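Local coordinates for putative DNA ligase-like protein Rv0938/MT0965 (Mycobacterium tuberculosis, PDB 2IRU) that probably repairs DNA double-strand breaks together with Ku by non-homologous end joining, this chain being its manganese-dependent polymerase domain, at residues 50-55 with 92-97; 82-87 with 129-134; 113-118 with 134-139; 170-175 with 258-263. One frame throughout, in Å; residues are numbered along the deposited sequence.

Contact 1: 50-55 with 92-97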
loop_
_atom_site.group_PDB
_atom_site.type_symbol
_atom_site.label_atom_id
_atom_site.label_comp_id
_atom_site.label_asym_id
_atom_site.label_seq_id
_atom_site.Cartn_x
_atom_site.Cartn_y
_atom_site.Cartn_z
ATOM N N ARG A 50 -10.531 -0.402 -5.481
ATOM C CA ARG A 50 -9.880 0.849 -5.048
ATOM C C ARG A 50 -9.319 1.620 -6.243
ATOM O O ARG A 50 -8.804 0.987 -7.183
ATOM C CB ARG A 50 -8.734 0.531 -4.093
ATOM C CG ARG A 50 -9.254 -0.251 -2.893
ATOM C CD ARG A 50 -8.155 -0.587 -1.845
ATOM N NE ARG A 50 -8.739 -1.628 -1.002
ATOM C CZ ARG A 50 -9.508 -1.410 0.073
ATOM N NH1 ARG A 50 -9.698 -0.169 0.557
ATOM N NH2 ARG A 50 -10.050 -2.448 0.697
ATOM N N PRO A 51 -9.364 2.979 -6.198
ATOM C CA PRO A 51 -8.701 3.758 -7.248
ATOM C C PRO A 51 -7.194 3.558 -7.124
ATOM O O PRO A 51 -6.636 3.755 -6.042
ATOM C CB PRO A 51 -9.067 5.214 -6.920
ATOM C CG PRO A 51 -9.350 5.223 -5.362
ATOM C CD PRO A 51 -9.931 3.826 -5.120
ATOM N N ALA A 52 -6.556 3.187 -8.231
ATOM C CA ALA A 52 -5.104 2.902 -8.225
ATOM C C ALA A 52 -4.313 4.115 -8.704
ATOM O O ALA A 52 -4.388 4.472 -9.903
ATOM C CB ALA A 52 -4.779 1.702 -9.106
ATOM N N THR A 53 -3.579 4.725 -7.773
ATOM C CA THR A 53 -2.549 5.740 -8.128
ATOM C C THR A 53 -1.265 5.030 -8.536
ATOM O O THR A 53 -0.834 4.131 -7.833
ATOM C CB THR A 53 -2.321 6.711 -6.949
ATOM O OG1 THR A 53 -3.501 7.493 -6.776
ATOM C CG2 THR A 53 -1.143 7.657 -7.212
ATOM N N ARG A 54 -0.682 5.423 -9.671
ATOM C CA ARG A 54 0.607 4.840 -10.132
ATOM C C ARG A 54 1.758 5.786 -9.835
ATOM O O ARG A 54 1.565 6.998 -9.900
ATOM C CB ARG A 54 0.579 4.582 -11.670
ATOM C CG ARG A 54 -0.336 3.409 -12.116
ATOM C CD ARG A 54 -1.803 3.777 -12.114
ATOM N NE ARG A 54 -2.062 4.669 -13.250
ATOM C CZ ARG A 54 -2.973 5.643 -13.298
ATOM N NH1 ARG A 54 -3.808 5.879 -12.272
ATOM N NH2 ARG A 54 -3.077 6.357 -14.438
ATOM N N LYS A 55 2.939 5.257 -9.527
ATOM C CA LYS A 55 4.125 6.082 -9.664
ATOM C C LYS A 55 5.009 5.365 -10.705
ATOM O O LYS A 55 5.312 4.162 -10.558
ATOM C CB LYS A 55 4.824 6.370 -8.339
ATOM C CG LYS A 55 5.853 7.528 -8.545
ATOM C CD LYS A 55 6.395 8.109 -7.234
ATOM C CE LYS A 55 7.458 9.169 -7.572
ATOM N NZ LYS A 55 8.098 9.665 -6.283
ATOM N N THR A 92 -10.835 10.384 -12.822
ATOM C CA THR A 92 -11.265 9.029 -13.109
ATOM C C THR A 92 -10.038 8.119 -13.032
ATOM O O THR A 92 -9.083 8.313 -13.758
ATOM C CB THR A 92 -11.908 8.937 -14.518
ATOM O OG1 THR A 92 -13.078 9.775 -14.561
ATOM C CG2 THR A 92 -12.267 7.490 -14.812
ATOM N N TYR A 93 -10.041 7.174 -12.103
ATOM C CA TYR A 93 -8.901 6.284 -11.870
ATOM C C TYR A 93 -9.106 4.894 -12.447
ATOM O O TYR A 93 -10.249 4.458 -12.521
ATOM C CB TYR A 93 -8.744 6.049 -10.370
ATOM C CG TYR A 93 -8.287 7.205 -9.531
ATOM C CD1 TYR A 93 -6.945 7.278 -9.130
ATOM C CD2 TYR A 93 -9.207 8.166 -9.069
ATOM C CE1 TYR A 93 -6.517 8.305 -8.283
ATOM C CE2 TYR A 93 -8.777 9.203 -8.240
ATOM C CZ TYR A 93 -7.434 9.252 -7.864
ATOM O OH TYR A 93 -7.015 10.268 -7.020
ATOM N N PRO A 94 -7.995 4.151 -12.745
ATOM C CA PRO A 94 -8.151 2.728 -13.071
ATOM C C PRO A 94 -8.413 1.996 -11.755
ATOM O O PRO A 94 -8.020 2.475 -10.699
ATOM C CB PRO A 94 -6.768 2.313 -13.596
ATOM C CG PRO A 94 -5.787 3.320 -12.973
ATOM C CD PRO A 94 -6.583 4.579 -12.655
ATOM N N ILE A 95 -9.116 0.889 -11.821
ATOM C CA ILE A 95 -9.230 -0.045 -10.685
ATOM C C ILE A 95 -8.554 -1.315 -11.224
ATOM O O ILE A 95 -8.960 -1.843 -12.237
ATOM C CB ILE A 95 -10.708 -0.325 -10.341
ATOM C CG1 ILE A 95 -11.425 0.957 -9.872
ATOM C CG2 ILE A 95 -10.815 -1.513 -9.310
ATOM C CD1 ILE A 95 -12.917 0.824 -9.928
ATOM N N ILE A 96 -7.525 -1.783 -10.534
ATOM C CA ILE A 96 -6.795 -2.967 -10.990
ATOM C C ILE A 96 -7.425 -4.154 -10.300
ATOM O O ILE A 96 -7.443 -4.211 -9.070
ATOM C CB ILE A 96 -5.298 -2.833 -10.636
ATOM C CG1 ILE A 96 -4.721 -1.546 -11.289
ATOM C CG2 ILE A 96 -4.547 -4.093 -11.007
ATOM C CD1 ILE A 96 -4.770 -1.482 -12.819
ATOM N N ASP A 97 -7.989 -5.063 -11.104
ATOM C CA ASP A 97 -8.832 -6.143 -10.568
ATOM C C ASP A 97 -8.658 -7.445 -11.339
ATOM O O ASP A 97 -9.466 -8.370 -11.193
ATOM C CB ASP A 97 -10.319 -5.709 -10.502
ATOM C CG ASP A 97 -10.867 -5.240 -11.853
ATOM O OD1 ASP A 97 -10.204 -5.446 -12.912
ATOM O OD2 ASP A 97 -12.003 -4.661 -11.861
HETATM O O HOH W 1 -6.997 -0.887 -7.904
#
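Pro51 and Ile95 are the nearest pair by CA, 5.2 Å apart, where the two segments run nearly perpendicular, 99° apart. One direct hydrogen bond joins the chains there: Ala52 N gives its proton to Pro94 O over 3.0 Å. Next to it, a water donates to Arg50 O and accepts from Ile96 N, a second link between the backbones. Pro51 lays CB over one face of the Tyr93 ring in a CH-pi contact, 3.7 Å from the centroid, while Thr53 OG1, hydrogen-bonded to Lys69 NZ, lies at the ring edge, 3.5 Å from Tyr93 CE1. Arg54 folds back on itself, bent at chi2 (77°) and chi3 (73°). Its NH1 donates to Ala52 O at 2.8 Å, within the carbonyl plane, and the guanidinium turns one face to Pro94 CG. Lys69 O and Gln70 O take further protons from this group, which fixes its rotation. Ala52 CB meets Ile96 CG1 at 3.9 Å. Strand 53-56 lies between strands 66-68 and 112-115, whereas strand 91-95 pairs with strand 80-84; helix 99-107 packs on Arg54 and Ile96, and strand 118-122 on Pro51 and Ile95.

Contact 2: 82-87 with 129-134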
loop_
_atom_site.group_PDB
_atom_site.type_symbol
_atom_site.label_atom_id
_atom_site.label_comp_id
_atom_site.label_asym_id
_atom_site.label_seq_id
_atom_site.Cartn_x
_atom_site.Cartn_y
_atom_site.Cartn_z
ATOM N N ALA A 82 -13.273 4.279 -12.338
ATOM C CA ALA A 82 -14.335 4.969 -11.643
ATOM C C ALA A 82 -13.883 6.356 -11.221
ATOM O O ALA A 82 -12.689 6.615 -11.137
ATOM C CB ALA A 82 -14.842 4.152 -10.467
ATOM N N THR A 83 -14.856 7.235 -10.947
ATOM C CA THR A 83 -14.582 8.653 -10.808
ATOM C C THR A 83 -14.717 9.111 -9.345
ATOM O O THR A 83 -15.664 8.702 -8.639
ATOM C CB THR A 83 -15.544 9.449 -11.722
ATOM O OG1 THR A 83 -15.441 8.936 -13.059
ATOM C CG2 THR A 83 -15.223 10.917 -11.721
ATOM N N VAL A 84 -13.768 9.931 -8.905
ATOM C CA VAL A 84 -13.847 10.598 -7.590
ATOM C C VAL A 84 -13.972 12.105 -7.792
ATOM O O VAL A 84 -13.233 12.701 -8.586
ATOM C CB VAL A 84 -12.596 10.306 -6.737
ATOM C CG1 VAL A 84 -12.859 10.700 -5.267
ATOM C CG2 VAL A 84 -12.200 8.841 -6.863
ATOM N N ALA A 85 -14.908 12.732 -7.076
ATOM C CA ALA A 85 -15.139 14.166 -7.240
ATOM C C ALA A 85 -14.491 14.933 -6.099
ATOM O O ALA A 85 -15.078 15.063 -5.028
ATOM C CB ALA A 85 -16.638 14.474 -7.325
ATOM N N HIS A 86 -13.276 15.421 -6.332
ATOM C CA HIS A 86 -12.503 16.153 -5.322
ATOM C C HIS A 86 -12.790 17.658 -5.373
ATOM O O HIS A 86 -13.585 18.110 -6.190
ATOM C CB HIS A 86 -11.006 15.879 -5.483
ATOM C CG HIS A 86 -10.474 16.176 -6.854
ATOM N ND1 HIS A 86 -9.822 17.352 -7.163
ATOM C CD2 HIS A 86 -10.493 15.446 -7.995
ATOM C CE1 HIS A 86 -9.459 17.330 -8.433
ATOM N NE2 HIS A 86 -9.853 16.184 -8.961
ATOM N N ARG A 87 -12.122 18.424 -4.506
ATOM C CA ARG A 87 -12.335 19.878 -4.380
ATOM C C ARG A 87 -12.047 20.691 -5.656
ATOM O O ARG A 87 -12.791 21.628 -5.967
ATOM C CB ARG A 87 -11.552 20.428 -3.173
ATOM C CG ARG A 87 -11.828 21.893 -2.790
ATOM C CD ARG A 87 -10.678 22.825 -3.202
ATOM N NE ARG A 87 -10.972 23.592 -4.417
ATOM C CZ ARG A 87 -10.058 24.051 -5.277
ATOM N NH1 ARG A 87 -8.760 23.814 -5.088
ATOM N NH2 ARG A 87 -10.449 24.744 -6.344
ATOM N N LEU A 129 -20.393 3.610 -9.963
ATOM C CA LEU A 129 -19.416 3.469 -8.870
ATOM C C LEU A 129 -19.097 4.807 -8.187
ATOM O O LEU A 129 -18.662 5.755 -8.829
ATOM C CB LEU A 129 -18.133 2.788 -9.382
ATOM C CG LEU A 129 -18.219 1.375 -9.985
ATOM C CD1 LEU A 129 -16.995 1.067 -10.853
ATOM C CD2 LEU A 129 -18.388 0.290 -8.930
ATOM N N ASN A 130 -19.335 4.881 -6.878
ATOM C CA ASN A 130 -19.027 6.073 -6.078
ATOM C C ASN A 130 -18.193 5.683 -4.866
ATOM O O ASN A 130 -18.315 4.555 -4.400
ATOM C CB ASN A 130 -20.318 6.748 -5.589
ATOM C CG ASN A 130 -21.110 7.380 -6.707
ATOM O OD1 ASN A 130 -20.560 8.086 -7.556
ATOM N ND2 ASN A 130 -22.419 7.118 -6.729
ATOM N N PRO A 131 -17.324 6.594 -4.362
ATOM C CA PRO A 131 -16.545 6.210 -3.178
ATOM C C PRO A 131 -17.465 5.770 -2.054
ATOM O O PRO A 131 -18.511 6.394 -1.839
ATOM C CB PRO A 131 -15.793 7.499 -2.799
ATOM C CG PRO A 131 -15.643 8.234 -4.127
ATOM C CD PRO A 131 -16.969 7.945 -4.847
ATOM N N GLY A 132 -17.086 4.691 -1.376
ATOM C CA GLY A 132 -17.860 4.143 -0.280
ATOM C C GLY A 132 -17.050 4.268 1.014
ATOM O O GLY A 132 -16.048 4.987 1.068
ATOM N N PRO A 133 -17.473 3.555 2.064
ATOM C CA PRO A 133 -16.827 3.610 3.372
ATOM C C PRO A 133 -15.403 3.038 3.388
ATOM O O PRO A 133 -14.976 2.300 2.473
ATOM C CB PRO A 133 -17.754 2.746 4.242
ATOM C CG PRO A 133 -19.035 2.710 3.512
ATOM C CD PRO A 133 -18.624 2.644 2.083
ATOM N N ALA A 134 -14.659 3.406 4.428
ATOM C CA ALA A 134 -13.398 2.753 4.689
ATOM C C ALA A 134 -13.671 1.293 5.044
ATOM O O ALA A 134 -14.611 0.995 5.800
ATOM C CB ALA A 134 -12.652 3.470 5.827
HETATM O O HOH W 2 -17.536 6.280 -11.234
HETATM O O HOH W 3 -18.364 8.875 -8.606
#
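Leu129 and Ala82 meet through their first side-chain carbons, and Pro131 makes a second apolar touch two residues along the same strand. The N-to-C directions of strands 82-84 and 129-134 are 51° apart, and their axes come no closer than 6.4 Å. They belong to different sheets, and no hydrogen bond passes directly from one to the other. Ala82 CB rests on Leu129 CB at 3.7 Å. With Leu129 CD1 anti to its CA (chi2 160°), that methyl also reaches Ala82 CB, at 3.8 Å. Pro131 offers the tip of its ring: CG reaches Val84 CG1 at 3.9 Å, the two side chains crossing obliquely. That valine branch stands anti to its backbone N (chi1 -166°). Polar atoms are joined through solvent instead. One water accepts from Thr83 N at 2.9 Å and donates to Leu129 O at 2.7 Å. A second water lies 2.7 Å from Thr83 O, and Asn130 OD1 is also close to it, though this water has too many possible acceptors nearby for all of them to be served. Phe120 touches Ala82 and Val84, and Trp118 touches Val84 and Pro131, so strand 118-122 is common ground for both sides. The residues beyond Ala85 run into a region that probably contacts target DNA. Two small apolar touches and water-mediated polar links imply a modest surface junction between sheets, rather than a continuation of either one.

Contact 3: 113-118 with 134-139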
loop_
_atom_site.group_PDB
_atom_site.type_symbol
_atom_site.label_atom_id
_atom_site.label_comp_id
_atom_site.label_asym_id
_atom_site.label_seq_id
_atom_site.Cartn_x
_atom_site.Cartn_y
_atom_site.Cartn_z
ATOM N N VAL A 113 2.189 0.913 -6.973
ATOM C CA VAL A 113 0.708 1.052 -6.946
ATOM C C VAL A 113 0.313 1.547 -5.546
ATOM O O VAL A 113 0.710 0.937 -4.554
ATOM C CB VAL A 113 0.029 -0.297 -7.258
ATOM C CG1 VAL A 113 -1.507 -0.202 -7.199
ATOM C CG2 VAL A 113 0.524 -0.793 -8.615
ATOM N N HIS A 114 -0.449 2.636 -5.482
ATOM C CA HIS A 114 -0.918 3.216 -4.218
ATOM C C HIS A 114 -2.437 3.199 -4.217
ATOM O O HIS A 114 -3.056 3.485 -5.260
ATOM C CB HIS A 114 -0.453 4.668 -4.112
ATOM C CG HIS A 114 1.037 4.837 -4.070
ATOM N ND1 HIS A 114 1.695 5.366 -2.981
ATOM C CD2 HIS A 114 1.993 4.577 -4.999
ATOM C CE1 HIS A 114 2.994 5.415 -3.235
ATOM N NE2 HIS A 114 3.200 4.967 -4.464
ATOM N N VAL A 115 -3.044 2.822 -3.089
ATOM C CA VAL A 115 -4.520 2.796 -3.000
ATOM C C VAL A 115 -4.986 3.393 -1.644
ATOM O O VAL A 115 -4.246 3.344 -0.627
ATOM C CB VAL A 115 -5.106 1.344 -3.139
ATOM C CG1 VAL A 115 -4.894 0.790 -4.583
ATOM C CG2 VAL A 115 -4.514 0.389 -2.056
ATOM N N PRO A 116 -6.212 3.956 -1.620
ATOM C CA PRO A 116 -6.772 4.399 -0.324
ATOM C C PRO A 116 -7.438 3.241 0.407
ATOM O O PRO A 116 -7.437 2.117 -0.107
ATOM C CB PRO A 116 -7.791 5.461 -0.754
ATOM C CG PRO A 116 -8.377 4.858 -2.100
ATOM C CD PRO A 116 -7.107 4.235 -2.764
ATOM N N GLN A 117 -7.993 3.522 1.597
ATOM C CA GLN A 117 -8.509 2.473 2.491
ATOM C C GLN A 117 -10.014 2.253 2.315
ATOM O O GLN A 117 -10.618 1.476 3.060
ATOM C CB GLN A 117 -8.162 2.803 3.975
ATOM C CG GLN A 117 -6.699 3.192 4.152
ATOM C CD GLN A 117 -5.737 2.199 3.449
ATOM O OE1 GLN A 117 -5.818 0.971 3.685
ATOM N NE2 GLN A 117 -4.847 2.723 2.565
ATOM N N TRP A 118 -10.574 2.954 1.340
ATOM C CA TRP A 118 -11.971 2.782 0.930
ATOM C C TRP A 118 -12.086 2.110 -0.439
ATOM O O TRP A 118 -11.141 2.126 -1.237
ATOM C CB TRP A 118 -12.732 4.113 0.961
ATOM C CG TRP A 118 -12.114 5.198 0.105
ATOM C CD1 TRP A 118 -11.253 6.185 0.537
ATOM C CD2 TRP A 118 -12.332 5.436 -1.298
ATOM N NE1 TRP A 118 -10.926 7.015 -0.502
ATOM C CE2 TRP A 118 -11.580 6.590 -1.640
ATOM C CE3 TRP A 118 -13.101 4.801 -2.300
ATOM C CZ2 TRP A 118 -11.554 7.111 -2.943
ATOM C CZ3 TRP A 118 -13.063 5.322 -3.602
ATOM C CH2 TRP A 118 -12.274 6.455 -3.905
ATOM N N ALA A 134 -14.659 3.406 4.428
ATOM C CA ALA A 134 -13.398 2.753 4.689
ATOM C C ALA A 134 -13.671 1.293 5.044
ATOM O O ALA A 134 -14.611 0.995 5.800
ATOM C CB ALA A 134 -12.652 3.470 5.827
ATOM N N THR A 135 -12.864 0.381 4.496
ATOM C CA THR A 135 -13.015 -1.042 4.799
ATOM C C THR A 135 -11.994 -1.516 5.837
ATOM O O THR A 135 -12.161 -2.577 6.447
ATOM C CB THR A 135 -12.854 -1.930 3.551
ATOM O OG1 THR A 135 -11.508 -1.889 3.104
ATOM C CG2 THR A 135 -13.846 -1.511 2.410
ATOM N N ARG A 136 -10.939 -0.730 6.014
ATOM C CA ARG A 136 -9.817 -1.077 6.921
ATOM C C ARG A 136 -9.163 0.207 7.364
ATOM O O ARG A 136 -9.341 1.248 6.708
ATOM C CB ARG A 136 -8.801 -1.949 6.148
ATOM C CG ARG A 136 -8.107 -1.248 4.984
ATOM C CD ARG A 136 -7.464 -2.248 4.021
ATOM N NE ARG A 136 -6.675 -1.532 3.020
ATOM C CZ ARG A 136 -6.341 -1.984 1.808
ATOM N NH1 ARG A 136 -6.742 -3.185 1.385
ATOM N NH2 ARG A 136 -5.608 -1.205 1.008
ATOM N N LEU A 137 -8.433 0.157 8.490
ATOM C CA LEU A 137 -7.550 1.258 8.885
ATOM C C LEU A 137 -6.102 0.987 8.460
ATOM O O LEU A 137 -5.655 -0.163 8.390
ATOM C CB LEU A 137 -7.558 1.466 10.419
ATOM C CG LEU A 137 -8.865 1.652 11.189
ATOM C CD1 LEU A 137 -8.571 1.804 12.700
ATOM C CD2 LEU A 137 -9.622 2.845 10.664
ATOM N N VAL A 138 -5.360 2.052 8.200
ATOM C CA VAL A 138 -3.924 1.910 8.035
ATOM C C VAL A 138 -3.219 2.870 8.971
ATOM O O VAL A 138 -3.668 4.021 9.177
ATOM C CB VAL A 138 -3.449 2.144 6.579
ATOM C CG1 VAL A 138 -3.608 3.597 6.200
ATOM C CG2 VAL A 138 -1.994 1.700 6.397
ATOM N N PHE A 139 -2.153 2.376 9.583
ATOM C CA PHE A 139 -1.231 3.218 10.342
ATOM C C PHE A 139 0.151 3.144 9.697
ATOM O O PHE A 139 0.615 2.048 9.355
ATOM C CB PHE A 139 -1.134 2.764 11.794
ATOM C CG PHE A 139 -2.428 2.859 12.522
ATOM C CD1 PHE A 139 -2.724 3.977 13.302
ATOM C CD2 PHE A 139 -3.357 1.810 12.449
ATOM C CE1 PHE A 139 -3.966 4.043 13.971
ATOM C CE2 PHE A 139 -4.564 1.862 13.109
ATOM C CZ PHE A 139 -4.875 2.984 13.877
HETATM O O HOH W 4 -3.090 0.775 1.056
#
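Trp118 and Ala134 form a bridge of the antiparallel pairing between strands 118-122 and 129-143, a non-hydrogen-bonded pair with CA atoms 4.0 Å apart and diverging side chains. Just past it, the second strand turns a corner at Arg136 and runs on toward Asp140 and Asp142, the probable manganese ligands of the polymerase. Gln117 fills the corner. Its backbone O accepts from Thr135 N at 2.9 Å and lies 3.5 Å from Ala134 CA, a CA-H...O contact. Its side chain bends at chi2 (-48°), crossing that of Arg136 at about a right angle. OE1 receives the proton of Arg136 NE over 2.7 Å in an essentially straight bond (179°). OE1 lies in the guanidinium plane, although the donor is tilted from the plane of the amide carbonyl, and the two flat groups are turned 38° apart. Gln117 NE2 donates to a water over 3.0 Å. Arg136 NH2 adds a weak bond to the same water. Val138 CG1 makes an apolar contact with Gln117 CG at 3.7 Å. At the edge of the guanidinium, Val115 CG2 sits 3.6 Å from Arg136 NH2. Arg136 NH1 pairs with Asp291 and also bonds to His46 O. With both ends of the buried amide of Gln117 engaged, its orientation is fixed; the Asp291 carboxylate probably helps offset the charge of Arg136, whose NH1 lies close to Arg50 NH2.

Contact 4: 170-175 with 258-263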
loop_
_atom_site.group_PDB
_atom_site.type_symbol
_atom_site.label_atom_id
_atom_site.label_comp_id
_atom_site.label_asym_id
_atom_site.label_seq_id
_atom_site.Cartn_x
_atom_site.Cartn_y
_atom_site.Cartn_z
ATOM N N THR A 170 -4.761 -6.921 13.666
ATOM C CA THR A 170 -3.821 -6.058 12.957
ATOM C C THR A 170 -2.773 -6.866 12.186
ATOM O O THR A 170 -2.249 -7.868 12.708
ATOM C CB THR A 170 -3.153 -5.108 13.971
ATOM O OG1 THR A 170 -4.184 -4.485 14.756
ATOM C CG2 THR A 170 -2.327 -4.019 13.299
ATOM N N PHE A 171 -2.464 -6.404 10.977
ATOM C CA PHE A 171 -1.514 -7.077 10.093
ATOM C C PHE A 171 -0.339 -6.153 9.795
ATOM O O PHE A 171 -0.540 -5.032 9.286
ATOM C CB PHE A 171 -2.187 -7.456 8.753
ATOM C CG PHE A 171 -3.374 -8.360 8.918
ATOM C CD1 PHE A 171 -3.224 -9.749 8.830
ATOM C CD2 PHE A 171 -4.651 -7.831 9.179
ATOM C CE1 PHE A 171 -4.318 -10.602 8.985
ATOM C CE2 PHE A 171 -5.751 -8.681 9.336
ATOM C CZ PHE A 171 -5.600 -10.062 9.243
ATOM N N PRO A 172 0.890 -6.633 10.024
ATOM C CA PRO A 172 1.997 -5.760 9.649
ATOM C C PRO A 172 2.509 -5.948 8.234
ATOM O O PRO A 172 2.499 -7.048 7.702
ATOM C CB PRO A 172 3.108 -6.143 10.644
ATOM C CG PRO A 172 2.802 -7.580 11.051
ATOM C CD PRO A 172 1.357 -7.890 10.655
ATOM N N VAL A 173 2.961 -4.849 7.658
ATOM C CA VAL A 173 3.493 -4.857 6.301
ATOM C C VAL A 173 4.688 -3.913 6.278
ATOM O O VAL A 173 4.525 -2.688 6.459
ATOM C CB VAL A 173 2.445 -4.365 5.256
ATOM C CG1 VAL A 173 3.077 -4.386 3.876
ATOM C CG2 VAL A 173 1.192 -5.238 5.272
ATOM N N THR A 174 5.892 -4.456 6.103
ATOM C CA THR A 174 7.071 -3.576 6.027
ATOM C C THR A 174 6.931 -2.835 4.691
ATOM O O THR A 174 6.615 -3.457 3.685
ATOM C CB THR A 174 8.408 -4.311 6.195
ATOM O OG1 THR A 174 8.461 -5.509 5.403
ATOM C CG2 THR A 174 8.610 -4.674 7.703
ATOM N N SER A 175 7.123 -1.534 4.711
ATOM C CA SER A 175 6.770 -0.682 3.554
ATOM C C SER A 175 7.676 -0.827 2.345
ATOM O O SER A 175 7.294 -0.356 1.265
ATOM C CB SER A 175 6.788 0.807 3.954
ATOM O OG SER A 175 8.106 1.251 4.138
ATOM N N ARG A 258 4.222 -9.325 6.744
ATOM C CA ARG A 258 5.076 -10.051 7.689
ATOM C C ARG A 258 4.211 -10.696 8.768
ATOM O O ARG A 258 3.032 -10.337 8.946
ATOM C CB ARG A 258 6.090 -9.106 8.368
ATOM C CG ARG A 258 6.861 -8.182 7.401
ATOM C CD ARG A 258 7.650 -8.945 6.325
ATOM N NE ARG A 258 8.915 -9.508 6.818
ATOM C CZ ARG A 258 10.080 -8.852 6.844
ATOM N NH1 ARG A 258 10.167 -7.583 6.440
ATOM N NH2 ARG A 258 11.174 -9.469 7.276
ATOM N N THR A 259 4.805 -11.671 9.453
ATOM C CA THR A 259 4.235 -12.165 10.721
ATOM C C THR A 259 4.694 -11.291 11.904
ATOM O O THR A 259 5.748 -10.621 11.857
ATOM C CB THR A 259 4.646 -13.620 11.001
ATOM O OG1 THR A 259 6.040 -13.659 11.306
ATOM C CG2 THR A 259 4.374 -14.529 9.791
ATOM N N TRP A 260 3.925 -11.342 12.986
ATOM C CA TRP A 260 4.310 -10.612 14.196
ATOM C C TRP A 260 5.669 -11.117 14.722
ATOM O O TRP A 260 6.515 -10.316 15.128
ATOM C CB TRP A 260 3.183 -10.677 15.226
ATOM C CG TRP A 260 2.082 -9.701 14.848
ATOM C CD1 TRP A 260 0.883 -9.996 14.243
ATOM C CD2 TRP A 260 2.117 -8.274 14.992
ATOM N NE1 TRP A 260 0.156 -8.839 14.024
ATOM C CE2 TRP A 260 0.894 -7.768 14.470
ATOM C CE3 TRP A 260 3.052 -7.371 15.531
ATOM C CZ2 TRP A 260 0.579 -6.398 14.483
ATOM C CZ3 TRP A 260 2.742 -5.999 15.526
ATOM C CH2 TRP A 260 1.524 -5.531 14.990
ATOM N N ALA A 261 5.909 -12.422 14.627
ATOM C CA ALA A 261 7.176 -12.991 15.100
ATOM C C ALA A 261 8.354 -12.490 14.278
ATOM O O ALA A 261 9.444 -12.278 14.809
ATOM C CB ALA A 261 7.129 -14.531 15.132
ATOM N N GLU A 262 8.113 -12.233 12.992
ATOM C CA GLU A 262 9.147 -11.642 12.162
ATOM C C GLU A 262 9.603 -10.272 12.673
ATOM O O GLU A 262 10.774 -9.929 12.569
ATOM C CB GLU A 262 8.684 -11.583 10.694
ATOM C CG GLU A 262 8.959 -12.923 9.985
ATOM C CD GLU A 262 8.240 -13.098 8.672
ATOM O OE1 GLU A 262 7.508 -12.167 8.244
ATOM O OE2 GLU A 262 8.396 -14.200 8.067
ATOM N N LEU A 263 8.672 -9.484 13.212
ATOM C CA LEU A 263 9.016 -8.157 13.724
ATOM C C LEU A 263 9.925 -8.204 14.939
ATOM O O LEU A 263 10.609 -7.220 15.220
ATOM C CB LEU A 263 7.765 -7.340 14.052
ATOM C CG LEU A 263 6.902 -6.876 12.893
ATOM C CD1 LEU A 263 6.010 -5.709 13.327
ATOM C CD2 LEU A 263 7.730 -6.493 11.662
HETATM O O HOH W 5 0.830 -9.501 7.760
#
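Arg258 reaches across to Pro172 and Thr174 just ahead of a short, weakly bonded helix whose start carries a capping box: Thr259 OG1 accepts from Glu262 N, and Glu262 OE1 accepts from Thr259 N. It packs on strand 171-174 of the large mixed sheet, which leads into Ser175, probably part of the substrate site. The backbone of Arg258 is tied first, its N donating to Pro172 O at 3.0 Å. From there the side chain can be followed outward. CB passes 4.2 Å from that same Pro172 O. CG lies 3.7 Å from Thr174 OG1, and CD stays alongside the hydroxyl at 3.6 Å. Bends at chi2 and chi3 (-58° and -78°) curl the chain, and NE makes a weak hydrogen bond of 3.3 Å to Glu262 OE1, within a salt bridge that couples the arginine to the capping box. At the tip, NH1 donates to Thr174 OG1 over 2.9 Å, with the oxygen exactly in the guanidinium plane, and a second bond from NH1 goes to Arg269 O. Pro172 CD makes a CH-pi contact over the face of the five-membered ring of Trp260, 4.0 Å from its centroid, and Pro172 CB packs against Leu263 CD1. Arg160 of helix 149-164 makes a cation-pi contact with the same indole. At the indole edge, Trp260 NE1 donates to Thr170 O at 2.9 Å, approaching from 35° above the carbonyl plane.

In the fold
Contacts 1, 2 and 3 form a continuous cluster, their centres 12 to 13 Å apart, whereas contact 4 stands alone, about 17 Å from the centre of contact 3 and 30 Å from that of contact 2. Contacts 1 and 2 meet through paired strands 80-84 and 91-95, contacts 1 and 3 through neighbouring strands 53-56 and 112-115, and contacts 2 and 3 share strand 129-143 and Ala134. Along the chain, contacts 1 and 2 interlock, as do 2 and 3, and contact 4 closes last. Contacts 2, 3 and 4 all reach the mixed sheet, so the small sheets are joined to the one bearing the probable metal and substrate residues of the primase-polymerase domain.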